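Long-range contact in enoyl-CoA hydratase (Mycobacterium avium subsp. paratuberculosis, PDB 4LK5), which probably adds water across the double bond of enoyl-CoA thioesters: residues C[33-44]-C[49-63]. Sequence-based numbering, arbitrary orientation.
Sequences PVAGLDVTLSDG and TINRPDSLNSLTVPV
Asn51 ND2 donates to Asp38 OD2 at 2.6 Å, reaching the syn side of the carboxylate. The acceptor lies close to the amide plane, although carboxylate and amide planes stand 89° apart. With CG beside the backbone N (chi1 -53°), Asp38 swings its carboxylate toward Asn51. Strand 37-41, outermost in the chain's mixed sheet, pairs antiparallel with 45-50 as a beta hairpin, after which the chain leads to helix 61-76. Asp38 N gives to Thr49 O at 2.9 Å, and Thr49 N returns to Asp38 O at 2.8 Å. Past the non-hydrogen-bonded pair Leu37-Ile50, Asn51 N reaches Gly36 O at 2.7 Å. Leu37 and Ile50 share a sheet face, CD1 to CG1 4.3 Å, where Leu37 touches Ile67 of helix 61-76. Val63 CG2 lies 4.3 Å from Leu37 CB and also meets Val34. Gly36, third in the type II turn Val34-Leu37, has phi 97°; its CA is 4.1 Å from Arg52 CG. Arg52 NE donates to Ser58 O at 3.1 Å from above the carbonyl plane, probably helping fix the side chain. At the hairpin's open end, backbone bonds thus join the strands edge to edge, with apolar contact on one face; on the other, the Asn51 amide probably favours an ionised Asp38.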
# COMPACT_ATOMS: atom_id res chain seq x y z
N PRO C 33 -15.10 -20.38 28.82
CA PRO C 33 -14.29 -21.30 29.66
C PRO C 33 -13.44 -22.26 28.82
O PRO C 33 -13.92 -23.33 28.44
CB PRO C 33 -15.36 -22.07 30.44
CG PRO C 33 -16.54 -22.08 29.50
CD PRO C 33 -16.53 -20.76 28.77
N VAL C 34 -12.19 -21.89 28.51
CA VAL C 34 -11.42 -22.64 27.49
C VAL C 34 -9.96 -22.95 27.85
O VAL C 34 -9.20 -22.09 28.29
CB VAL C 34 -11.46 -21.89 26.12
CG1 VAL C 34 -10.65 -22.63 25.06
CG2 VAL C 34 -12.91 -21.69 25.65
N ALA C 35 -9.57 -24.19 27.61
CA ALA C 35 -8.26 -24.65 28.01
C ALA C 35 -7.17 -24.08 27.09
O ALA C 35 -7.22 -24.27 25.87
CB ALA C 35 -8.21 -26.16 28.01
N GLY C 36 -6.18 -23.42 27.69
CA GLY C 36 -5.04 -22.85 26.97
C GLY C 36 -5.23 -21.36 26.67
O GLY C 36 -4.39 -20.76 25.99
N LEU C 37 -6.32 -20.78 27.17
CA LEU C 37 -6.72 -19.43 26.79
C LEU C 37 -7.36 -18.64 27.93
O LEU C 37 -8.48 -18.94 28.35
CB LEU C 37 -7.71 -19.47 25.61
CG LEU C 37 -8.13 -18.06 25.14
CD1 LEU C 37 -7.00 -17.46 24.33
CD2 LEU C 37 -9.43 -18.04 24.35
N ASP C 38 -6.66 -17.60 28.37
CA ASP C 38 -7.17 -16.72 29.41
C ASP C 38 -7.81 -15.46 28.82
O ASP C 38 -7.20 -14.78 27.99
CB ASP C 38 -6.03 -16.33 30.36
CG ASP C 38 -5.29 -17.55 30.90
OD1 ASP C 38 -5.95 -18.53 31.33
OD2 ASP C 38 -4.04 -17.52 30.88
N VAL C 39 -9.03 -15.18 29.26
CA VAL C 39 -9.77 -13.99 28.89
C VAL C 39 -10.14 -13.23 30.16
O VAL C 39 -10.56 -13.82 31.14
CB VAL C 39 -11.09 -14.33 28.16
CG1 VAL C 39 -11.83 -13.06 27.74
CG2 VAL C 39 -10.83 -15.21 26.94
N THR C 40 -10.03 -11.91 30.11
CA THR C 40 -10.13 -11.05 31.27
C THR C 40 -10.64 -9.69 30.80
O THR C 40 -10.19 -9.16 29.78
CB THR C 40 -8.73 -10.84 31.89
OG1 THR C 40 -8.34 -12.02 32.59
CG2 THR C 40 -8.67 -9.63 32.84
N LEU C 41 -11.56 -9.12 31.56
CA LEU C 41 -11.93 -7.74 31.41
C LEU C 41 -11.43 -7.06 32.67
O LEU C 41 -11.45 -7.66 33.74
CB LEU C 41 -13.44 -7.62 31.26
CG LEU C 41 -14.01 -6.20 31.16
CD1 LEU C 41 -13.36 -5.44 30.01
CD2 LEU C 41 -15.53 -6.19 31.04
N SER C 42 -10.96 -5.83 32.53
CA SER C 42 -10.52 -5.04 33.68
C SER C 42 -11.30 -3.73 33.76
O SER C 42 -12.54 -3.73 33.71
CB SER C 42 -9.03 -4.75 33.55
OG SER C 42 -8.61 -3.88 34.58
N ASP C 43 -10.58 -2.63 33.90
CA ASP C 43 -11.18 -1.33 33.83
C ASP C 43 -11.34 -0.99 32.34
O ASP C 43 -10.60 -0.17 31.81
CB ASP C 43 -10.32 -0.28 34.57
CG ASP C 43 -10.13 -0.60 36.07
OD1 ASP C 43 -10.97 -1.30 36.69
OD2 ASP C 43 -9.12 -0.14 36.64
N GLY C 44 -12.28 -1.66 31.67
CA GLY C 44 -12.57 -1.46 30.24
C GLY C 44 -11.59 -2.10 29.27
O GLY C 44 -11.66 -1.85 28.07
N THR C 49 -5.31 -13.87 26.07
CA THR C 49 -3.96 -14.33 26.17
C THR C 49 -3.88 -15.84 25.96
O THR C 49 -4.42 -16.63 26.73
CB THR C 49 -3.37 -13.90 27.51
OG1 THR C 49 -3.73 -12.53 27.76
CG2 THR C 49 -1.84 -14.06 27.53
N ILE C 50 -3.20 -16.23 24.87
CA ILE C 50 -2.98 -17.64 24.54
C ILE C 50 -1.96 -18.13 25.56
O ILE C 50 -1.08 -17.35 25.96
CB ILE C 50 -2.45 -17.82 23.10
CG1 ILE C 50 -3.39 -17.19 22.07
CG2 ILE C 50 -2.28 -19.30 22.75
CD1 ILE C 50 -2.85 -17.13 20.65
N ASN C 51 -2.08 -19.40 25.99
CA ASN C 51 -1.31 -19.93 27.12
C ASN C 51 -0.81 -21.35 26.89
O ASN C 51 -0.93 -22.23 27.74
CB ASN C 51 -2.15 -19.86 28.40
CG ASN C 51 -1.31 -19.66 29.65
OD1 ASN C 51 -0.14 -20.05 29.71
ND2 ASN C 51 -1.91 -19.01 30.65
N ARG C 52 -0.22 -21.57 25.74
CA ARG C 52 0.37 -22.83 25.43
C ARG C 52 1.87 -22.62 25.23
O ARG C 52 2.44 -22.98 24.19
CB ARG C 52 -0.37 -23.40 24.22
CG ARG C 52 -1.83 -23.72 24.56
CD ARG C 52 -2.75 -23.95 23.36
NE ARG C 52 -2.14 -24.74 22.28
CZ ARG C 52 -1.92 -26.05 22.31
NH1 ARG C 52 -2.22 -26.76 23.39
NH2 ARG C 52 -1.36 -26.66 21.27
N PRO C 53 2.53 -22.05 26.26
CA PRO C 53 3.92 -21.61 26.14
C PRO C 53 4.82 -22.70 25.61
O PRO C 53 5.57 -22.49 24.67
CB PRO C 53 4.30 -21.21 27.57
CG PRO C 53 3.29 -21.84 28.47
CD PRO C 53 2.03 -21.92 27.65
N ASP C 54 4.75 -23.87 26.25
CA ASP C 54 5.35 -25.12 25.77
C ASP C 54 5.55 -25.24 24.21
O ASP C 54 6.62 -25.62 23.74
CB ASP C 54 4.53 -26.31 26.34
CG ASP C 54 3.06 -25.92 26.68
OD1 ASP C 54 2.81 -25.23 27.71
OD2 ASP C 54 2.15 -26.29 25.90
N SER C 55 4.53 -24.90 23.43
CA SER C 55 4.58 -24.99 21.94
C SER C 55 4.61 -23.61 21.24
O SER C 55 4.45 -23.51 20.01
CB SER C 55 3.39 -25.80 21.41
OG SER C 55 2.15 -25.19 21.72
N LEU C 56 4.82 -22.55 22.04
CA LEU C 56 5.06 -21.18 21.56
C LEU C 56 3.72 -20.58 21.17
O LEU C 56 3.60 -19.86 20.17
CB LEU C 56 6.07 -21.18 20.40
CG LEU C 56 7.19 -20.13 20.36
CD1 LEU C 56 7.76 -19.82 21.75
CD2 LEU C 56 8.28 -20.63 19.42
N ASN C 57 2.73 -20.89 22.01
CA ASN C 57 1.34 -20.52 21.81
C ASN C 57 0.73 -21.03 20.47
O ASN C 57 0.04 -20.27 19.79
CB ASN C 57 1.20 -19.01 21.99
CG ASN C 57 1.71 -18.54 23.35
OD1 ASN C 57 2.47 -17.58 23.45
ND2 ASN C 57 1.25 -19.20 24.41
N SER C 58 0.98 -22.31 20.13
CA SER C 58 0.31 -23.05 19.00
C SER C 58 -1.19 -22.88 19.09
O SER C 58 -1.69 -22.56 20.13
CB SER C 58 0.54 -24.59 19.06
OG SER C 58 1.82 -24.99 18.66
N LEU C 59 -1.92 -23.15 18.01
CA LEU C 59 -3.36 -22.97 18.02
C LEU C 59 -4.10 -24.26 17.66
O LEU C 59 -3.90 -24.81 16.58
CB LEU C 59 -3.74 -21.83 17.06
CG LEU C 59 -3.37 -20.41 17.46
CD1 LEU C 59 -3.86 -19.36 16.46
CD2 LEU C 59 -3.95 -20.11 18.81
N THR C 60 -4.92 -24.75 18.58
CA THR C 60 -5.80 -25.88 18.32
C THR C 60 -7.13 -25.29 17.96
O THR C 60 -7.35 -24.09 18.16
CB THR C 60 -6.08 -26.69 19.58
OG1 THR C 60 -6.80 -25.86 20.51
CG2 THR C 60 -4.80 -27.20 20.20
N VAL C 61 -8.04 -26.14 17.52
CA VAL C 61 -9.36 -25.68 17.14
C VAL C 61 -10.16 -25.13 18.32
O VAL C 61 -10.71 -24.03 18.21
CB VAL C 61 -10.11 -26.78 16.40
CG1 VAL C 61 -11.45 -26.25 15.90
CG2 VAL C 61 -9.27 -27.26 15.22
N PRO C 62 -10.26 -25.89 19.44
CA PRO C 62 -10.96 -25.34 20.62
C PRO C 62 -10.52 -23.91 20.97
O PRO C 62 -11.36 -23.04 21.23
CB PRO C 62 -10.56 -26.30 21.75
CG PRO C 62 -9.79 -27.44 21.11
CD PRO C 62 -9.94 -27.32 19.62
N VAL C 63 -9.22 -23.66 20.94
CA VAL C 63 -8.67 -22.34 21.27
C VAL C 63 -8.95 -21.25 20.23
O VAL C 63 -9.28 -20.12 20.60
CB VAL C 63 -7.16 -22.44 21.55
CG1 VAL C 63 -6.44 -21.13 21.28
CG2 VAL C 63 -6.94 -22.85 23.00